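Local coordinates for putative sulfatase yidJ (Bacteroides fragilis, PDB 2QZU), which probably hydrolyses sulfate esters as a metal-dependent arylsulfatase of the sulfatase family, within the alkaline phosphatase clan, at residues E161-F166 against W184-P189; E236-R241 against Y280-G285; G412-R417 against T467-T472. One frame throughout, in Å; residues are numbered along the deposited sequence.

Contact 1 (E161-F166 against W184-P189); sequences ERRHGF and WNTTAP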
# COMPACT_ATOMS: atom_id res chain seq x y z
N GLU A 161 -2.52 0.44 -34.15
CA GLU A 161 -3.49 -0.40 -34.84
C GLU A 161 -4.53 -1.05 -33.92
O GLU A 161 -5.48 -1.67 -34.40
CB GLU A 161 -2.78 -1.49 -35.67
CG GLU A 161 -2.11 -2.58 -34.85
CD GLU A 161 -0.70 -2.23 -34.42
OE1 GLU A 161 -0.33 -1.04 -34.45
OE2 GLU A 161 0.05 -3.16 -34.05
N ARG A 162 -4.35 -0.90 -32.61
CA ARG A 162 -5.31 -1.45 -31.65
C ARG A 162 -6.06 -0.34 -30.90
O ARG A 162 -6.71 -0.60 -29.89
CB ARG A 162 -4.61 -2.37 -30.64
CG ARG A 162 -4.26 -3.76 -31.20
CD ARG A 162 -3.57 -4.63 -30.15
NE ARG A 162 -4.37 -4.82 -28.95
CZ ARG A 162 -5.40 -5.67 -28.86
NH1 ARG A 162 -5.74 -6.42 -29.90
NH2 ARG A 162 -6.09 -5.75 -27.73
N ARG A 163 -5.97 0.89 -31.41
CA ARG A 163 -6.63 2.01 -30.75
C ARG A 163 -8.04 2.32 -31.26
O ARG A 163 -8.68 3.26 -30.79
CB ARG A 163 -5.75 3.26 -30.84
CG ARG A 163 -4.47 3.12 -30.06
CD ARG A 163 -3.54 4.31 -30.19
NE ARG A 163 -2.25 4.00 -29.58
CZ ARG A 163 -1.18 4.78 -29.65
NH1 ARG A 163 -1.22 5.93 -30.29
NH2 ARG A 163 -0.05 4.38 -29.08
N HIS A 164 -8.51 1.53 -32.22
CA HIS A 164 -9.84 1.69 -32.77
C HIS A 164 -10.28 3.11 -33.11
O HIS A 164 -11.38 3.54 -32.77
CB HIS A 164 -10.84 1.03 -31.81
CG HIS A 164 -10.66 -0.45 -31.71
ND1 HIS A 164 -11.28 -1.33 -32.56
CD2 HIS A 164 -9.85 -1.20 -30.92
CE1 HIS A 164 -10.86 -2.56 -32.31
NE2 HIS A 164 -9.99 -2.50 -31.31
N GLY A 165 -9.42 3.85 -33.80
CA GLY A 165 -9.77 5.19 -34.22
C GLY A 165 -9.38 6.35 -33.33
O GLY A 165 -9.46 7.50 -33.76
N PHE A 166 -8.95 6.08 -32.10
CA PHE A 166 -8.55 7.15 -31.20
C PHE A 166 -7.17 7.66 -31.60
O PHE A 166 -6.15 7.16 -31.13
CB PHE A 166 -8.54 6.63 -29.75
CG PHE A 166 -9.91 6.43 -29.16
CD1 PHE A 166 -10.74 7.52 -28.91
CD2 PHE A 166 -10.37 5.16 -28.85
CE1 PHE A 166 -12.01 7.35 -28.35
CE2 PHE A 166 -11.64 4.97 -28.28
CZ PHE A 166 -12.46 6.07 -28.04
N TRP A 184 1.34 6.97 -22.15
CA TRP A 184 2.00 6.87 -23.44
C TRP A 184 1.29 7.93 -24.25
O TRP A 184 0.05 7.97 -24.26
CB TRP A 184 1.74 5.52 -24.11
CG TRP A 184 2.62 4.40 -23.69
CD1 TRP A 184 3.88 4.12 -24.14
CD2 TRP A 184 2.28 3.35 -22.79
NE1 TRP A 184 4.34 2.95 -23.58
CE2 TRP A 184 3.37 2.46 -22.75
CE3 TRP A 184 1.14 3.07 -22.01
CZ2 TRP A 184 3.36 1.30 -21.96
CZ3 TRP A 184 1.14 1.93 -21.23
CH2 TRP A 184 2.24 1.05 -21.21
N ASN A 185 2.05 8.81 -24.90
CA ASN A 185 1.44 9.83 -25.75
C ASN A 185 1.21 9.13 -27.10
O ASN A 185 1.51 7.95 -27.25
CB ASN A 185 2.38 11.03 -25.90
CG ASN A 185 3.77 10.63 -26.33
OD1 ASN A 185 3.96 10.05 -27.40
ND2 ASN A 185 4.76 10.94 -25.50
N THR A 186 0.69 9.86 -28.08
CA THR A 186 0.37 9.27 -29.38
C THR A 186 1.49 8.55 -30.13
O THR A 186 1.27 7.47 -30.67
CB THR A 186 -0.25 10.33 -30.32
OG1 THR A 186 -1.39 10.93 -29.68
CG2 THR A 186 -0.70 9.69 -31.63
N THR A 187 2.68 9.13 -30.15
CA THR A 187 3.78 8.52 -30.89
C THR A 187 4.86 7.78 -30.09
O THR A 187 5.81 7.26 -30.67
CB THR A 187 4.49 9.57 -31.76
OG1 THR A 187 4.94 10.65 -30.93
CG2 THR A 187 3.55 10.11 -32.82
N ALA A 188 4.71 7.72 -28.78
CA ALA A 188 5.70 7.05 -27.95
C ALA A 188 5.76 5.54 -28.18
O ALA A 188 4.73 4.88 -28.29
CB ALA A 188 5.42 7.32 -26.47
N PRO A 189 6.98 4.99 -28.30
CA PRO A 189 7.06 3.54 -28.51
C PRO A 189 6.73 2.81 -27.20
O PRO A 189 6.63 3.43 -26.14
CB PRO A 189 8.52 3.33 -28.96
CG PRO A 189 9.24 4.47 -28.32
CD PRO A 189 8.29 5.63 -28.51
O HOH W 1 2.27 5.41 -27.91

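Contact 2 (E236-R241 against Y280-G285); sequences ELVPDR and YACITG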
# COMPACT_ATOMS: atom_id res chain seq x y z
N GLU A 236 -6.06 5.98 -0.60
CA GLU A 236 -5.35 7.01 0.15
C GLU A 236 -4.52 7.91 -0.75
O GLU A 236 -4.03 8.96 -0.32
CB GLU A 236 -4.42 6.36 1.19
CG GLU A 236 -3.06 5.91 0.64
CD GLU A 236 -3.09 4.56 -0.05
OE1 GLU A 236 -4.18 4.07 -0.39
OE2 GLU A 236 -1.99 3.98 -0.26
N LEU A 237 -4.36 7.51 -2.01
CA LEU A 237 -3.55 8.27 -2.95
C LEU A 237 -4.38 9.37 -3.62
O LEU A 237 -4.69 9.32 -4.81
CB LEU A 237 -2.96 7.31 -3.99
CG LEU A 237 -2.15 6.15 -3.40
CD1 LEU A 237 -1.75 5.21 -4.51
CD2 LEU A 237 -0.92 6.69 -2.67
N VAL A 238 -4.72 10.37 -2.81
CA VAL A 238 -5.51 11.52 -3.23
C VAL A 238 -4.96 12.73 -2.47
O VAL A 238 -4.54 12.61 -1.32
CB VAL A 238 -7.01 11.30 -2.89
CG1 VAL A 238 -7.18 10.94 -1.41
CG2 VAL A 238 -7.82 12.53 -3.25
N PRO A 239 -4.93 13.91 -3.12
CA PRO A 239 -4.41 15.10 -2.45
C PRO A 239 -5.06 15.38 -1.09
O PRO A 239 -6.26 15.18 -0.90
CB PRO A 239 -4.67 16.20 -3.46
CG PRO A 239 -4.44 15.48 -4.77
CD PRO A 239 -5.21 14.19 -4.54
N ASP A 240 -4.24 15.87 -0.17
CA ASP A 240 -4.68 16.17 1.19
C ASP A 240 -5.87 17.11 1.29
O ASP A 240 -6.69 16.95 2.20
CB ASP A 240 -3.51 16.76 1.99
CG ASP A 240 -2.36 15.79 2.12
OD1 ASP A 240 -2.61 14.61 2.42
OD2 ASP A 240 -1.19 16.21 1.92
N ARG A 241 -5.98 18.07 0.38
CA ARG A 241 -7.10 19.00 0.45
C ARG A 241 -8.45 18.31 0.32
O ARG A 241 -9.44 18.76 0.89
CB ARG A 241 -6.95 20.11 -0.60
CG ARG A 241 -6.83 19.66 -2.05
CD ARG A 241 -6.65 20.87 -2.96
NE ARG A 241 -6.64 20.54 -4.38
CZ ARG A 241 -5.62 19.97 -5.01
NH1 ARG A 241 -4.52 19.64 -4.35
NH2 ARG A 241 -5.70 19.72 -6.31
N TYR A 280 -14.53 8.82 -0.42
CA TYR A 280 -15.26 10.06 -0.69
C TYR A 280 -14.30 11.17 -1.13
O TYR A 280 -14.64 11.98 -1.98
CB TYR A 280 -16.05 10.52 0.54
CG TYR A 280 -17.29 9.70 0.86
CD1 TYR A 280 -17.88 8.87 -0.09
CD2 TYR A 280 -17.89 9.79 2.12
CE1 TYR A 280 -19.05 8.15 0.21
CE2 TYR A 280 -19.05 9.08 2.42
CZ TYR A 280 -19.62 8.27 1.46
OH TYR A 280 -20.77 7.58 1.77
N ALA A 281 -13.10 11.20 -0.54
CA ALA A 281 -12.10 12.22 -0.89
C ALA A 281 -11.76 12.10 -2.37
O ALA A 281 -11.69 13.10 -3.09
CB ALA A 281 -10.83 12.05 -0.04
N CYS A 282 -11.57 10.86 -2.83
CA CYS A 282 -11.25 10.61 -4.23
C CYS A 282 -12.38 11.10 -5.13
O CYS A 282 -12.13 11.74 -6.15
CB CYS A 282 -11.03 9.11 -4.48
SG CYS A 282 -9.43 8.47 -3.91
N ILE A 283 -13.61 10.78 -4.74
CA ILE A 283 -14.77 11.19 -5.51
C ILE A 283 -14.87 12.71 -5.61
O ILE A 283 -15.11 13.25 -6.68
CB ILE A 283 -16.06 10.61 -4.91
CG1 ILE A 283 -16.11 9.11 -5.21
CG2 ILE A 283 -17.28 11.33 -5.46
CD1 ILE A 283 -17.33 8.39 -4.65
N THR A 284 -14.68 13.40 -4.49
CA THR A 284 -14.76 14.85 -4.50
C THR A 284 -13.65 15.42 -5.39
O THR A 284 -13.86 16.40 -6.10
CB THR A 284 -14.67 15.41 -3.07
OG1 THR A 284 -15.84 15.01 -2.35
CG2 THR A 284 -14.59 16.93 -3.09
N GLY A 285 -12.48 14.79 -5.36
CA GLY A 285 -11.37 15.24 -6.19
C GLY A 285 -11.70 15.01 -7.66
O GLY A 285 -11.44 15.86 -8.51

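Contact 3 (G412-R417 against T467-T472); sequences GYRGLR and TWLEKT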
# COMPACT_ATOMS: atom_id res chain seq x y z
N GLY A 412 -19.50 -20.40 -13.85
CA GLY A 412 -19.76 -18.99 -13.65
C GLY A 412 -21.20 -18.68 -13.28
O GLY A 412 -21.97 -19.57 -12.93
N TYR A 413 -21.55 -17.40 -13.37
CA TYR A 413 -22.89 -16.93 -13.05
C TYR A 413 -23.55 -16.28 -14.25
O TYR A 413 -22.89 -15.69 -15.10
CB TYR A 413 -22.84 -15.83 -11.99
CG TYR A 413 -22.56 -16.25 -10.57
CD1 TYR A 413 -23.58 -16.77 -9.76
CD2 TYR A 413 -21.30 -16.05 -10.00
CE1 TYR A 413 -23.34 -17.08 -8.42
CE2 TYR A 413 -21.06 -16.37 -8.67
CZ TYR A 413 -22.08 -16.88 -7.89
OH TYR A 413 -21.83 -17.18 -6.57
N ARG A 414 -24.88 -16.38 -14.29
CA ARG A 414 -25.68 -15.69 -15.30
C ARG A 414 -26.90 -15.26 -14.51
O ARG A 414 -27.41 -16.01 -13.67
CB ARG A 414 -26.08 -16.60 -16.46
CG ARG A 414 -24.92 -17.01 -17.35
CD ARG A 414 -24.26 -15.83 -18.06
NE ARG A 414 -23.30 -16.32 -19.05
CZ ARG A 414 -22.13 -16.88 -18.74
NH1 ARG A 414 -21.77 -17.02 -17.48
NH2 ARG A 414 -21.35 -17.35 -19.71
N GLY A 415 -27.37 -14.04 -14.75
CA GLY A 415 -28.52 -13.59 -14.00
C GLY A 415 -29.29 -12.49 -14.69
O GLY A 415 -28.98 -12.09 -15.82
N LEU A 416 -30.31 -12.00 -14.00
CA LEU A 416 -31.16 -10.93 -14.50
C LEU A 416 -31.49 -9.97 -13.37
O LEU A 416 -31.60 -10.37 -12.21
CB LEU A 416 -32.47 -11.51 -15.05
CG LEU A 416 -32.42 -12.47 -16.25
CD1 LEU A 416 -33.81 -13.07 -16.45
CD2 LEU A 416 -31.96 -11.73 -17.49
N ARG A 417 -31.62 -8.69 -13.70
CA ARG A 417 -31.97 -7.67 -12.72
C ARG A 417 -33.21 -6.96 -13.23
O ARG A 417 -33.16 -6.29 -14.27
CB ARG A 417 -30.83 -6.66 -12.53
CG ARG A 417 -31.11 -5.58 -11.47
CD ARG A 417 -29.94 -4.61 -11.32
NE ARG A 417 -30.15 -3.59 -10.29
CZ ARG A 417 -31.00 -2.57 -10.39
NH1 ARG A 417 -31.73 -2.41 -11.48
NH2 ARG A 417 -31.11 -1.70 -9.40
N THR A 467 -33.98 -17.82 -22.29
CA THR A 467 -34.32 -17.13 -23.52
C THR A 467 -33.29 -16.04 -23.81
O THR A 467 -32.89 -15.85 -24.96
CB THR A 467 -35.73 -16.49 -23.43
OG1 THR A 467 -36.70 -17.52 -23.20
CG2 THR A 467 -36.07 -15.76 -24.72
N TRP A 468 -32.87 -15.33 -22.77
CA TRP A 468 -31.88 -14.27 -22.90
C TRP A 468 -30.54 -14.83 -23.37
O TRP A 468 -29.90 -14.28 -24.27
CB TRP A 468 -31.68 -13.54 -21.56
CG TRP A 468 -30.50 -12.61 -21.57
CD1 TRP A 468 -29.25 -12.86 -21.09
CD2 TRP A 468 -30.44 -11.31 -22.18
NE1 TRP A 468 -28.41 -11.80 -21.36
CE2 TRP A 468 -29.12 -10.84 -22.03
CE3 TRP A 468 -31.38 -10.50 -22.83
CZ2 TRP A 468 -28.71 -9.59 -22.51
CZ3 TRP A 468 -30.97 -9.26 -23.31
CH2 TRP A 468 -29.65 -8.82 -23.15
N LEU A 469 -30.10 -15.92 -22.75
CA LEU A 469 -28.83 -16.52 -23.12
C LEU A 469 -28.86 -17.07 -24.55
O LEU A 469 -27.86 -17.00 -25.26
CB LEU A 469 -28.45 -17.60 -22.10
CG LEU A 469 -28.27 -17.04 -20.67
CD1 LEU A 469 -28.12 -18.18 -19.67
CD2 LEU A 469 -27.05 -16.12 -20.63
N GLU A 470 -30.00 -17.60 -24.97
CA GLU A 470 -30.12 -18.12 -26.33
C GLU A 470 -30.06 -16.97 -27.34
O GLU A 470 -29.41 -17.06 -28.39
CB GLU A 470 -31.43 -18.91 -26.50
CG GLU A 470 -31.49 -20.17 -25.63
CD GLU A 470 -32.80 -20.93 -25.75
OE1 GLU A 470 -33.87 -20.31 -25.52
OE2 GLU A 470 -32.77 -22.14 -26.05
N LYS A 471 -30.73 -15.87 -27.01
CA LYS A 471 -30.78 -14.69 -27.87
C LYS A 471 -29.39 -14.10 -28.08
O LYS A 471 -29.08 -13.60 -29.16
CB LYS A 471 -31.69 -13.64 -27.23
CG LYS A 471 -31.89 -12.37 -28.05
CD LYS A 471 -32.91 -11.46 -27.36
CE LYS A 471 -33.19 -10.20 -28.17
NZ LYS A 471 -32.01 -9.30 -28.26
N THR A 472 -28.56 -14.16 -27.05
CA THR A 472 -27.21 -13.61 -27.11
C THR A 472 -26.12 -14.63 -27.51
O THR A 472 -24.93 -14.34 -27.40
CB THR A 472 -26.83 -12.95 -25.76
OG1 THR A 472 -27.02 -13.88 -24.69
CG2 THR A 472 -27.70 -11.72 -25.51

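Contact 1 (E161-F166 against W184-P189)
A water between the two loops is gripped by three groups: it accepts from NH2 of R163 at 2.8 Å and donates to N185 O, 2.7 Å from it; A188 O lies at a short 2.5 Å. Through it the arginine is tied indirectly to the loop 184-189, which NH1 alone bonds directly. NH1 of R163 gives a hydrogen bond to O of T186, 3.0 Å long and nearly straight, with an N-H...O angle of 171°. The acceptor lies at the guanidinium edge, only 6° out of its plane, and the nitrogen comes in on a lone pair in the carbonyl plane. The third nitrogen, NE of R163, is spent on C158 O, and W169 makes a cation-pi contact with the group; together these bonds should fix the rotation of the guanidinium. Its chain is extended from CG to NE (chi2 177°), which carries the charge well away from its own backbone.

R163 opens a type I' beta turn that closes with F166 N bonded to R163 O at 3.1 Å; at the backbone angles of G165 a side chain would jam against the carbonyl O of H164. The turn leads into strand 168-172, an edge strand of the large mixed sheet of the sulfatase fold, while 184-189 lies in the loop of the small hairpin 182-183/194-195. Beside the main bond, CG2 of T186 comes to 4.0 Å from NH1 of R163. OG1 of T186 turns to W169 N, so a residue of that edge strand meets both sides of the contact.

Contact 2 (E236-R241 against Y280-G285)
V238 pushes its whole side chain against one turn of helix 267-299, and the close packing of this contact is almost entirely its work. CB of V238 lies 3.9 Å from SG of C282, while its CG1 methyl meets CB of A281 at 4.1 Å. The other methyl, CG2, sits over the helix backbone, 3.9 Å from A281 O and 4.1 Å from C282 CA. The chi1 of 54° places CG1 between the backbone N and the carbonyl carbon, and CG2 anti to the N, which spreads the two methyls along the helix surface. C282 answers with SG turned beside its own backbone N (chi1 -76°), along the flank of the valine. The backbones come close here, V238 CA and C282 CA being 5.9 Å apart. G285, one turn on from A281, presents no side chain toward the valine. No hydrogen bond crosses; A281 O, beneath the methyl, is already taken by G285 N at 2.9 Å.

In the fold, 236-241 is the last part of the connection after strand 222-228 of the central sheet and runs into helix 240-244, with P239 at the N-cap. Before V238 the chain bends through an inverse gamma turn centred on L237.

Beyond the valine the fit to the long helix gives way. P239 and D240 lead off from it, partly exposed, and R241 is exposed, pairing with E202. D240 forms a salt bridge with K373 of the second subunit, and L237, directed away from the helix, packs on P26 of that same subunit.

Contact 3 (G412-R417 against T467-T472)
This is a buried strand-on-helix packing contact in the C-terminal part of the chain, where helix 455-471 lies against strand 412-417, an inner strand of the four-stranded antiparallel sheet. R414 and L469 carry one half of it. The aliphatic part of the arginine crosses the leucine at a slant: CD of R414 lies 3.8 Å from CD2 of L469, and CB of R414 is 4.1 Å from CD1 of the same residue. A bend at chi2 (-63°) brings the guanidinium back, so that NH1 of R414 bonds its neighbour's carbonyl, Y413 O, at 2.9 Å, from above the carbonyl plane. NE pairs with D474, just past the helix. The other half is lighter, CD2 of L416 standing 4.4 Å from CG of W468. CG2 of T472 lies over one face of that indole, 3.8 Å above its plane. W468 O takes both OG1 and N of T472, from opposite faces of its plane, as the helix ends. The leucine thus meets the arginine's carbon chain while the charged end finds its polar partners in Y413 O and D474, not on the helix segment: across the two segments the contact is apolar, and the buried charge is probably balanced by D474.

Contacts 2 and 3 are buried, whereas contact 1 is partly buried and built on polar atoms. In contact 1 two loops are joined by an arginine and a water, in contact 2 a loop lies on a helix through apolar groups, and in contact 3 a strand meets a helix through arginine carbons, two leucines and a tryptophan. The arginines differ too: R163 bonds across its contact, while R414 makes no hydrogen bond to the helix segment and meets it chiefly with its aliphatic carbons. No element is shared. Contacts 1 and 2 have their nearest atoms about 17 Å apart; contacts 2 and 3 lie on opposite sides of the chain's centre. Contact 2 alone borders the second subunit.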